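Local coordinates for protein putative drug/sodium antiporter (Escherichia coli, PDB 4Z3N) that probably works as a membrane antiporter of the MATE family and is linked to transport of the E. coli genotoxin colibactin, at residues 45-56 / 189-200; 182-190 / 223-231. All coordinates share one frame; numbering follows the deposited sequence.

Contact 1. Residues 45-56 / 189-200. With OLC ((2R)-2,3-dihydroxypropyl (9Z)-octadec-9-enoate), chain E.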
loop_
_atom_site.group_PDB
_atom_site.type_symbol
_atom_site.label_atom_id
_atom_site.label_comp_id
_atom_site.label_asym_id
_atom_site.label_seq_id
_atom_site.Cartn_x
_atom_site.Cartn_y
_atom_site.Cartn_z
ATOM N N THR A 45 3.513 -11.594 7.035
ATOM C CA THR A 45 2.485 -12.642 7.007
ATOM C C THR A 45 1.792 -12.700 5.648
ATOM O O THR A 45 1.506 -13.783 5.132
ATOM C CB THR A 45 1.356 -12.462 8.073
ATOM O OG1 THR A 45 0.498 -11.377 7.701
ATOM C CG2 THR A 45 1.890 -12.259 9.474
ATOM N N GLN A 46 1.506 -11.526 5.088
ATOM C CA GLN A 46 0.809 -11.431 3.814
ATOM C C GLN A 46 1.516 -12.215 2.723
ATOM O O GLN A 46 0.860 -12.810 1.871
ATOM C CB GLN A 46 0.651 -9.971 3.395
ATOM C CG GLN A 46 -0.527 -9.293 4.055
ATOM C CD GLN A 46 -0.411 -7.775 4.040
ATOM O OE1 GLN A 46 0.548 -7.214 3.491
ATOM N NE2 GLN A 46 -1.385 -7.104 4.653
ATOM N N VAL A 47 2.844 -12.231 2.759
ATOM C CA VAL A 47 3.614 -12.925 1.732
ATOM C C VAL A 47 3.391 -14.424 1.840
ATOM O O VAL A 47 3.235 -15.102 0.825
ATOM C CB VAL A 47 5.139 -12.609 1.822
ATOM C CG1 VAL A 47 5.952 -13.439 0.816
ATOM C CG2 VAL A 47 5.390 -11.117 1.606
ATOM N N THR A 48 3.348 -14.929 3.073
ATOM C CA THR A 48 3.200 -16.364 3.306
ATOM C C THR A 48 2.002 -16.976 2.575
ATOM O O THR A 48 2.034 -18.153 2.234
ATOM C CB THR A 48 3.056 -16.684 4.800
ATOM O OG1 THR A 48 1.789 -16.215 5.267
ATOM C CG2 THR A 48 4.156 -16.021 5.604
ATOM N N TYR A 49 0.956 -16.186 2.329
ATOM C CA TYR A 49 -0.222 -16.699 1.628
ATOM C C TYR A 49 0.156 -17.323 0.292
ATOM O O TYR A 49 -0.153 -18.476 0.049
ATOM C CB TYR A 49 -1.264 -15.599 1.413
ATOM C CG TYR A 49 -2.073 -15.294 2.643
ATOM C CD1 TYR A 49 -1.476 -14.714 3.765
ATOM C CD2 TYR A 49 -3.432 -15.566 2.689
ATOM C CE1 TYR A 49 -2.210 -14.421 4.900
ATOM C CE2 TYR A 49 -4.181 -15.276 3.816
ATOM C CZ TYR A 49 -3.563 -14.703 4.922
ATOM O OH TYR A 49 -4.293 -14.418 6.057
ATOM N N ALA A 50 0.844 -16.559 -0.551
ATOM C CA ALA A 50 1.292 -17.040 -1.850
ATOM C C ALA A 50 2.243 -18.242 -1.731
ATOM O O ALA A 50 2.103 -19.233 -2.457
ATOM C CB ALA A 50 1.957 -15.914 -2.613
ATOM N N ILE A 51 3.206 -18.160 -0.820
ATOM C CA ILE A 51 4.120 -19.276 -0.607
ATOM C C ILE A 51 3.358 -20.564 -0.276
ATOM O O ILE A 51 3.560 -21.586 -0.939
ATOM C CB ILE A 51 5.130 -18.976 0.517
ATOM C CG1 ILE A 51 6.025 -17.799 0.129
ATOM C CG2 ILE A 51 5.971 -20.215 0.847
ATOM C CD1 ILE A 51 6.894 -17.301 1.283
ATOM N N ALA A 52 2.484 -20.508 0.733
ATOM C CA ALA A 52 1.683 -21.666 1.127
ATOM C C ALA A 52 0.771 -22.100 -0.017
ATOM O O ALA A 52 0.662 -23.286 -0.325
ATOM C CB ALA A 52 0.863 -21.364 2.371
ATOM N N ASP A 53 0.119 -21.130 -0.644
ATOM C CA ASP A 53 -0.749 -21.414 -1.773
ATOM C C ASP A 53 -0.017 -22.219 -2.834
ATOM O O ASP A 53 -0.457 -23.311 -3.197
ATOM C CB ASP A 53 -1.297 -20.120 -2.386
ATOM C CG ASP A 53 -2.514 -19.606 -1.653
ATOM O OD1 ASP A 53 -3.013 -20.336 -0.768
ATOM O OD2 ASP A 53 -2.977 -18.486 -1.966
ATOM N N ILE A 54 1.109 -21.702 -3.314
ATOM C CA ILE A 54 1.804 -22.357 -4.420
ATOM C C ILE A 54 2.474 -23.660 -3.982
ATOM O O ILE A 54 2.585 -24.597 -4.764
ATOM C CB ILE A 54 2.849 -21.425 -5.068
ATOM C CG1 ILE A 54 3.550 -22.151 -6.212
ATOM C CG2 ILE A 54 3.855 -20.950 -4.042
ATOM C CD1 ILE A 54 2.595 -22.842 -7.184
ATOM N N PHE A 55 2.901 -23.720 -2.730
ATOM C CA PHE A 55 3.436 -24.949 -2.148
ATOM C C PHE A 55 2.423 -26.083 -2.241
ATOM O O PHE A 55 2.753 -27.187 -2.660
ATOM C CB PHE A 55 3.837 -24.702 -0.688
ATOM C CG PHE A 55 4.212 -25.945 0.076
ATOM C CD1 PHE A 55 5.202 -26.800 -0.392
ATOM C CD2 PHE A 55 3.605 -26.228 1.291
ATOM C CE1 PHE A 55 5.562 -27.929 0.326
ATOM C CE2 PHE A 55 3.956 -27.351 2.014
ATOM C CZ PHE A 55 4.939 -28.205 1.532
ATOM N N TRP A 56 1.184 -25.800 -1.851
ATOM C CA TRP A 56 0.111 -26.789 -1.889
ATOM C C TRP A 56 -0.492 -26.978 -3.282
ATOM O O TRP A 56 -1.006 -28.050 -3.593
ATOM C CB TRP A 56 -0.990 -26.400 -0.915
ATOM C CG TRP A 56 -0.644 -26.580 0.507
ATOM C CD1 TRP A 56 -0.602 -25.613 1.462
ATOM C CD2 TRP A 56 -0.309 -27.808 1.159
ATOM N NE1 TRP A 56 -0.260 -26.158 2.678
ATOM C CE2 TRP A 56 -0.070 -27.506 2.519
ATOM C CE3 TRP A 56 -0.185 -29.134 0.727
ATOM C CZ2 TRP A 56 0.285 -28.485 3.456
ATOM C CZ3 TRP A 56 0.170 -30.103 1.656
ATOM C CH2 TRP A 56 0.398 -29.771 3.010
ATOM N N LEU A 189 -1.058 -12.840 12.161
ATOM C CA LEU A 189 -0.465 -14.148 12.386
ATOM C C LEU A 189 -1.532 -15.242 12.364
ATOM O O LEU A 189 -1.335 -16.297 11.747
ATOM C CB LEU A 189 0.291 -14.161 13.714
ATOM C CG LEU A 189 1.645 -13.458 13.692
ATOM C CD1 LEU A 189 2.239 -13.306 15.092
ATOM C CD2 LEU A 189 2.596 -14.205 12.764
ATOM N N LEU A 190 -2.656 -14.986 13.040
ATOM C CA LEU A 190 -3.757 -15.936 13.080
ATOM C C LEU A 190 -4.277 -16.196 11.683
ATOM O O LEU A 190 -4.632 -17.318 11.346
ATOM C CB LEU A 190 -4.880 -15.434 13.976
ATOM C CG LEU A 190 -6.177 -16.234 13.970
ATOM C CD1 LEU A 190 -5.925 -17.683 14.337
ATOM C CD2 LEU A 190 -7.146 -15.605 14.942
ATOM N N GLY A 191 -4.301 -15.159 10.859
ATOM C CA GLY A 191 -4.740 -15.300 9.484
ATOM C C GLY A 191 -3.832 -16.203 8.672
ATOM O O GLY A 191 -4.298 -16.988 7.850
ATOM N N ALA A 192 -2.529 -16.090 8.911
ATOM C CA ALA A 192 -1.531 -16.836 8.154
ATOM C C ALA A 192 -1.493 -18.306 8.555
ATOM O O ALA A 192 -1.245 -19.165 7.712
ATOM C CB ALA A 192 -0.159 -16.204 8.328
ATOM N N LEU A 193 -1.734 -18.588 9.837
ATOM C CA LEU A 193 -1.792 -19.968 10.341
ATOM C C LEU A 193 -3.000 -20.698 9.779
ATOM O O LEU A 193 -2.885 -21.811 9.262
ATOM C CB LEU A 193 -1.839 -19.997 11.870
ATOM C CG LEU A 193 -0.511 -19.698 12.559
ATOM C CD1 LEU A 193 -0.670 -19.639 14.067
ATOM C CD2 LEU A 193 0.509 -20.755 12.172
ATOM N N VAL A 194 -4.155 -20.052 9.891
ATOM C CA VAL A 194 -5.393 -20.532 9.297
ATOM C C VAL A 194 -5.249 -20.914 7.805
ATOM O O VAL A 194 -5.682 -21.982 7.379
ATOM C CB VAL A 194 -6.495 -19.471 9.471
ATOM C CG1 VAL A 194 -7.740 -19.823 8.673
ATOM C CG2 VAL A 194 -6.816 -19.331 10.933
ATOM N N ASN A 195 -4.624 -20.057 7.016
ATOM C CA ASN A 195 -4.440 -20.375 5.619
ATOM C C ASN A 195 -3.495 -21.566 5.449
ATOM O O ASN A 195 -3.608 -22.341 4.494
ATOM C CB ASN A 195 -3.920 -19.151 4.867
ATOM C CG ASN A 195 -3.605 -19.450 3.423
ATOM O OD1 ASN A 195 -2.443 -19.465 3.024
ATOM N ND2 ASN A 195 -4.636 -19.705 2.635
ATOM N N ILE A 196 -2.566 -21.710 6.388
ATOM C CA ILE A 196 -1.569 -22.779 6.324
ATOM C C ILE A 196 -2.213 -24.138 6.534
ATOM O O ILE A 196 -1.893 -25.106 5.840
ATOM C CB ILE A 196 -0.458 -22.593 7.375
ATOM C CG1 ILE A 196 0.542 -21.541 6.896
ATOM C CG2 ILE A 196 0.257 -23.917 7.622
ATOM C CD1 ILE A 196 1.319 -20.875 8.026
ATOM N N MET A 197 -3.130 -24.189 7.493
ATOM C CA MET A 197 -3.834 -25.409 7.834
ATOM C C MET A 197 -4.981 -25.737 6.874
ATOM O O MET A 197 -5.231 -26.903 6.584
ATOM C CB MET A 197 -4.354 -25.304 9.262
ATOM C CG MET A 197 -3.243 -25.303 10.291
ATOM S SD MET A 197 -3.764 -24.841 11.966
ATOM C CE MET A 197 -2.162 -24.516 12.718
ATOM N N LEU A 198 -5.667 -24.712 6.376
ATOM C CA LEU A 198 -6.870 -24.921 5.579
ATOM C C LEU A 198 -6.567 -25.327 4.148
ATOM O O LEU A 198 -7.260 -26.176 3.590
ATOM C CB LEU A 198 -7.742 -23.667 5.573
ATOM C CG LEU A 198 -8.517 -23.339 6.849
ATOM C CD1 LEU A 198 -9.366 -22.089 6.632
ATOM C CD2 LEU A 198 -9.372 -24.522 7.286
ATOM N N ASP A 199 -5.553 -24.707 3.550
ATOM C CA ASP A 199 -5.132 -25.043 2.189
ATOM C C ASP A 199 -5.044 -26.543 1.983
ATOM O O ASP A 199 -5.547 -27.061 0.987
ATOM C CB ASP A 199 -3.774 -24.422 1.861
ATOM C CG ASP A 199 -3.894 -23.095 1.156
ATOM O OD1 ASP A 199 -5.040 -22.683 0.862
ATOM O OD2 ASP A 199 -2.845 -22.462 0.892
ATOM N N PRO A 200 -4.384 -27.251 2.917
ATOM C CA PRO A 200 -4.317 -28.708 2.768
ATOM C C PRO A 200 -5.709 -29.353 2.846
ATOM O O PRO A 200 -6.056 -30.184 2.004
ATOM C CB PRO A 200 -3.433 -29.149 3.943
ATOM C CG PRO A 200 -2.782 -27.901 4.453
ATOM C CD PRO A 200 -3.696 -26.781 4.133
HETATM C C9 OLC E . -6.112 -12.166 -1.368
HETATM C C8 OLC E . -5.551 -12.943 -0.186
HETATM C C7 OLC E . -4.429 -12.166 0.482
HETATM C C6 OLC E . -4.400 -12.453 1.968
HETATM C C5 OLC E . -4.290 -11.145 2.732
HETATM C C4 OLC E . -5.277 -11.082 3.880
#
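The Tyr49 ring lies between a lipid chain and Asn195. OLC C6 covers one face, 3.3 Å above the ring plane and offset toward the rim, while Asn195 CB sits over the opposite face. The Asn195 amide lies almost parallel to the ring, the planes 12° apart, and the carbonyl oxygen of Thr45 is in plane at the edge. CG of Tyr49 is anti to its carbonyl carbon (chi1 -78°), a torsion that carries the ring across to the partner helix, where Tyr49 OH comes 3.1 Å from Gly191 O. Further along, the Trp56 ring has Phe55 CE2 over one face and Pro200 over the other. Pro200 CB forms a CH-pi contact, 4.0 Å from the centroid of the Trp56 six-membered ring and 17° off its normal.

The contact joins helices 28-56 and 181-204, both including predicted membrane spans; the two segments fall in the same MatE domain and run nearly parallel, with axes 9.1 Å apart. The second helix kinks at Pro200, whose N makes no bond to the preceding turn. Small side chains let the helices come close: near the start Ala192 CB lies 4.0 Å from Thr45 CB, and further on Ala52 CB is 3.9 Å from Asn195 OD1. Asp53 OD1 lies 2.7 Å from Asp199 OD2, their side chains crossing at about a right angle. Asp199 also touches Val213 and Ala216 of helix 209-232.

Contact 2. Residues 182-190 / 223-231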
loop_
_atom_site.group_PDB
_atom_site.type_symbol
_atom_site.label_atom_id
_atom_site.label_comp_id
_atom_site.label_asym_id
_atom_site.label_seq_id
_atom_site.Cartn_x
_atom_site.Cartn_y
_atom_site.Cartn_z
ATOM N N MET A 182 -0.350 -4.397 17.996
ATOM C CA MET A 182 -0.129 -5.769 18.401
ATOM C C MET A 182 -1.367 -6.580 18.057
ATOM O O MET A 182 -1.284 -7.752 17.702
ATOM C CB MET A 182 0.185 -5.840 19.895
ATOM C CG MET A 182 1.518 -5.217 20.252
ATOM S SD MET A 182 2.888 -6.128 19.525
ATOM C CE MET A 182 2.482 -7.788 20.094
ATOM N N VAL A 183 -2.520 -5.931 18.140
ATOM C CA VAL A 183 -3.768 -6.574 17.773
ATOM C C VAL A 183 -3.774 -6.828 16.272
ATOM O O VAL A 183 -4.270 -7.854 15.809
ATOM C CB VAL A 183 -4.967 -5.723 18.187
ATOM C CG1 VAL A 183 -6.267 -6.364 17.722
ATOM C CG2 VAL A 183 -4.947 -5.534 19.699
ATOM N N ILE A 184 -3.192 -5.894 15.525
ATOM C CA ILE A 184 -3.055 -6.035 14.086
ATOM C C ILE A 184 -2.026 -7.120 13.767
ATOM O O ILE A 184 -2.229 -7.924 12.854
ATOM C CB ILE A 184 -2.642 -4.708 13.426
ATOM C CG1 ILE A 184 -3.774 -3.683 13.544
ATOM C CG2 ILE A 184 -2.274 -4.927 11.977
ATOM C CD1 ILE A 184 -3.456 -2.333 12.940
ATOM N N MET A 185 -0.940 -7.173 14.537
ATOM C CA MET A 185 0.101 -8.156 14.261
ATOM C C MET A 185 -0.368 -9.560 14.606
ATOM O O MET A 185 -0.025 -10.512 13.906
ATOM C CB MET A 185 1.395 -7.857 15.021
ATOM C CG MET A 185 2.531 -8.815 14.620
ATOM S SD MET A 185 3.911 -8.951 15.790
ATOM C CE MET A 185 3.034 -9.428 17.276
ATOM N N LYS A 186 -1.143 -9.679 15.691
ATOM C CA LYS A 186 -1.682 -10.965 16.135
ATOM C C LYS A 186 -2.799 -11.439 15.208
ATOM O O LYS A 186 -2.836 -12.611 14.835
ATOM C CB LYS A 186 -2.183 -10.876 17.574
ATOM C CG LYS A 186 -1.062 -10.838 18.609
ATOM C CD LYS A 186 -1.613 -10.603 20.012
ATOM C CE LYS A 186 -0.596 -9.914 20.925
ATOM N NZ LYS A 186 -1.245 -9.386 22.169
ATOM N N ALA A 187 -3.687 -10.530 14.818
ATOM C CA ALA A 187 -4.680 -10.842 13.795
ATOM C C ALA A 187 -4.000 -11.377 12.544
ATOM O O ALA A 187 -4.424 -12.383 11.972
ATOM C CB ALA A 187 -5.509 -9.623 13.455
ATOM N N SER A 188 -2.945 -10.696 12.117
ATOM C CA SER A 188 -2.219 -11.099 10.921
ATOM C C SER A 188 -1.681 -12.535 11.029
ATOM O O SER A 188 -1.827 -13.342 10.108
ATOM C CB SER A 188 -1.069 -10.121 10.648
ATOM O OG SER A 188 -1.525 -9.002 9.907
ATOM N N LEU A 189 -1.058 -12.840 12.161
ATOM C CA LEU A 189 -0.465 -14.148 12.386
ATOM C C LEU A 189 -1.532 -15.242 12.364
ATOM O O LEU A 189 -1.335 -16.297 11.747
ATOM C CB LEU A 189 0.291 -14.161 13.714
ATOM C CG LEU A 189 1.645 -13.458 13.692
ATOM C CD1 LEU A 189 2.239 -13.306 15.092
ATOM C CD2 LEU A 189 2.596 -14.205 12.764
ATOM N N LEU A 190 -2.656 -14.986 13.040
ATOM C CA LEU A 190 -3.757 -15.936 13.080
ATOM C C LEU A 190 -4.277 -16.196 11.683
ATOM O O LEU A 190 -4.632 -17.318 11.346
ATOM C CB LEU A 190 -4.880 -15.434 13.976
ATOM C CG LEU A 190 -6.177 -16.234 13.970
ATOM C CD1 LEU A 190 -5.925 -17.683 14.337
ATOM C CD2 LEU A 190 -7.146 -15.605 14.942
ATOM N N SER A 223 -11.317 -14.923 9.694
ATOM C CA SER A 223 -10.842 -15.185 11.050
ATOM C C SER A 223 -10.096 -13.976 11.603
ATOM O O SER A 223 -10.185 -13.681 12.798
ATOM C CB SER A 223 -9.955 -16.437 11.108
ATOM O OG SER A 223 -9.187 -16.600 9.936
ATOM N N MET A 224 -9.379 -13.266 10.740
ATOM C CA MET A 224 -8.831 -11.974 11.133
ATOM C C MET A 224 -9.950 -11.021 11.562
ATOM O O MET A 224 -9.895 -10.419 12.633
ATOM C CB MET A 224 -8.047 -11.351 9.992
ATOM C CG MET A 224 -6.767 -12.075 9.627
ATOM S SD MET A 224 -5.846 -11.060 8.456
ATOM C CE MET A 224 -6.083 -9.414 9.171
ATOM N N VAL A 225 -10.961 -10.895 10.705
ATOM C CA VAL A 225 -12.125 -10.059 10.969
ATOM C C VAL A 225 -12.752 -10.420 12.310
ATOM O O VAL A 225 -13.082 -9.556 13.128
ATOM C CB VAL A 225 -13.172 -10.211 9.853
ATOM C CG1 VAL A 225 -14.440 -9.480 10.208
ATOM C CG2 VAL A 225 -12.616 -9.692 8.544
ATOM N N ALA A 226 -12.907 -11.718 12.522
ATOM C CA ALA A 226 -13.390 -12.240 13.786
ATOM C C ALA A 226 -12.512 -11.779 14.956
ATOM O O ALA A 226 -13.017 -11.269 15.955
ATOM C CB ALA A 226 -13.447 -13.747 13.728
ATOM N N TYR A 227 -11.201 -11.958 14.827
ATOM C CA TYR A 227 -10.264 -11.563 15.874
ATOM C C TYR A 227 -10.442 -10.107 16.292
ATOM O O TYR A 227 -10.397 -9.779 17.482
ATOM C CB TYR A 227 -8.825 -11.780 15.411
ATOM C CG TYR A 227 -7.818 -11.660 16.521
ATOM C CD1 TYR A 227 -7.362 -10.419 16.936
ATOM C CD2 TYR A 227 -7.326 -12.788 17.164
ATOM C CE1 TYR A 227 -6.444 -10.302 17.966
ATOM C CE2 TYR A 227 -6.405 -12.681 18.189
ATOM C CZ TYR A 227 -5.969 -11.433 18.583
ATOM O OH TYR A 227 -5.053 -11.310 19.596
ATOM N N PHE A 228 -10.632 -9.238 15.303
ATOM C CA PHE A 228 -10.770 -7.812 15.546
ATOM C C PHE A 228 -12.009 -7.502 16.378
ATOM O O PHE A 228 -11.930 -6.821 17.403
ATOM C CB PHE A 228 -10.825 -7.053 14.225
ATOM C CG PHE A 228 -9.482 -6.847 13.591
ATOM C CD1 PHE A 228 -8.349 -6.706 14.372
ATOM C CD2 PHE A 228 -9.352 -6.789 12.208
ATOM C CE1 PHE A 228 -7.101 -6.515 13.779
ATOM C CE2 PHE A 228 -8.120 -6.593 11.613
ATOM C CZ PHE A 228 -6.991 -6.460 12.397
ATOM N N ILE A 229 -13.152 -8.004 15.933
ATOM C CA ILE A 229 -14.405 -7.726 16.611
ATOM C C ILE A 229 -14.408 -8.287 18.029
ATOM O O ILE A 229 -14.855 -7.609 18.959
ATOM C CB ILE A 229 -15.603 -8.282 15.826
ATOM C CG1 ILE A 229 -15.683 -7.616 14.446
ATOM C CG2 ILE A 229 -16.903 -8.058 16.598
ATOM C CD1 ILE A 229 -16.891 -8.054 13.625
ATOM N N TYR A 230 -13.896 -9.501 18.216
ATOM C CA TYR A 230 -13.818 -10.040 19.575
ATOM C C TYR A 230 -12.912 -9.181 20.444
ATOM O O TYR A 230 -13.295 -8.818 21.546
ATOM C CB TYR A 230 -13.356 -11.500 19.581
ATOM C CG TYR A 230 -14.450 -12.437 19.106
ATOM C CD1 TYR A 230 -15.795 -12.129 19.321
ATOM C CD2 TYR A 230 -14.148 -13.609 18.411
ATOM C CE1 TYR A 230 -16.806 -12.969 18.874
ATOM C CE2 TYR A 230 -15.156 -14.456 17.958
ATOM C CZ TYR A 230 -16.481 -14.127 18.195
ATOM O OH TYR A 230 -17.483 -14.957 17.754
ATOM N N THR A 231 -11.726 -8.846 19.949
ATOM C CA THR A 231 -10.837 -7.938 20.668
ATOM C C THR A 231 -11.592 -6.667 21.011
ATOM O O THR A 231 -11.569 -6.184 22.144
ATOM C CB THR A 231 -9.585 -7.572 19.839
ATOM O OG1 THR A 231 -8.722 -8.707 19.737
ATOM C CG2 THR A 231 -8.821 -6.427 20.488
#
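Tyr227 of helix 209-232 packs as a knob into a hole formed by Val183, Lys186, Ala187 and Leu190. Its CB already points toward helix 181-204, and with CG anti to the backbone N (chi1 -168°) the ring continues in that direction. At the first ring carbons the flanks differ: CD1 of Tyr227 meets Ala187 CB at 4.0 Å, whereas CD2 of Tyr227 meets Leu190 CD2 at 3.6 Å. One step out, CE1 approaches both the carbonyl oxygen and CG1 of Val183, and that methyl lies at the ring edge, in its plane. CZ then reaches Lys186 CB. At the tip, Tyr227 OH is 3.5 Å from Lys186 CD, so it rests on the aliphatic part of the lysine, whose far end leads away. Backbone atoms of Ala187 lie over one ring face.

Further, mostly apolar contacts lie beside this knob. Ala187 CB abuts Phe228 CE1 at 3.5 Å, and Val183 CG1 is in plane at the edge of the Phe228 ring. Val183 and Thr231 reach toward each other tip to tip, with Val183 CG1 and Thr231 CG2 3.8 Å apart. Thr231 OG1 instead turns back on its own helix and donates to Tyr227 O at 3.0 Å, from the face of that carbonyl opposite Thr231 N.

The two segments run roughly antiparallel, at 147° between their directions, with axes 8.7 Å apart. Helix 162-177 packs against the Phe228 side, where the Phe175 and Phe228 rings meet, and helix 28-56 lies against Ile184 and Ser188 through Met39 and Thr45.

In the fold
Helix 181-204 is common to both contacts: its 189-200 part runs nearly parallel to helix 28-56 in contact 1, and its 182-190 part runs roughly antiparallel to helix 209-232 in contact 2. Their centres are 15 Å apart, and they meet where Gly191 CA packs on Met224 CG. Both are partly buried, with 7 of 13 touching residues buried in contact 1 and 5 of 11 in contact 2, and their centres lie about 20 and 19 Å from the centre of the chain. Their chemistry differs. Contact 1 brings together two carboxylates, an asparagine amide and a lipid-covered ring, whereas contact 2 is mainly apolar, with aromatic rings set against alanine, valine and leucine.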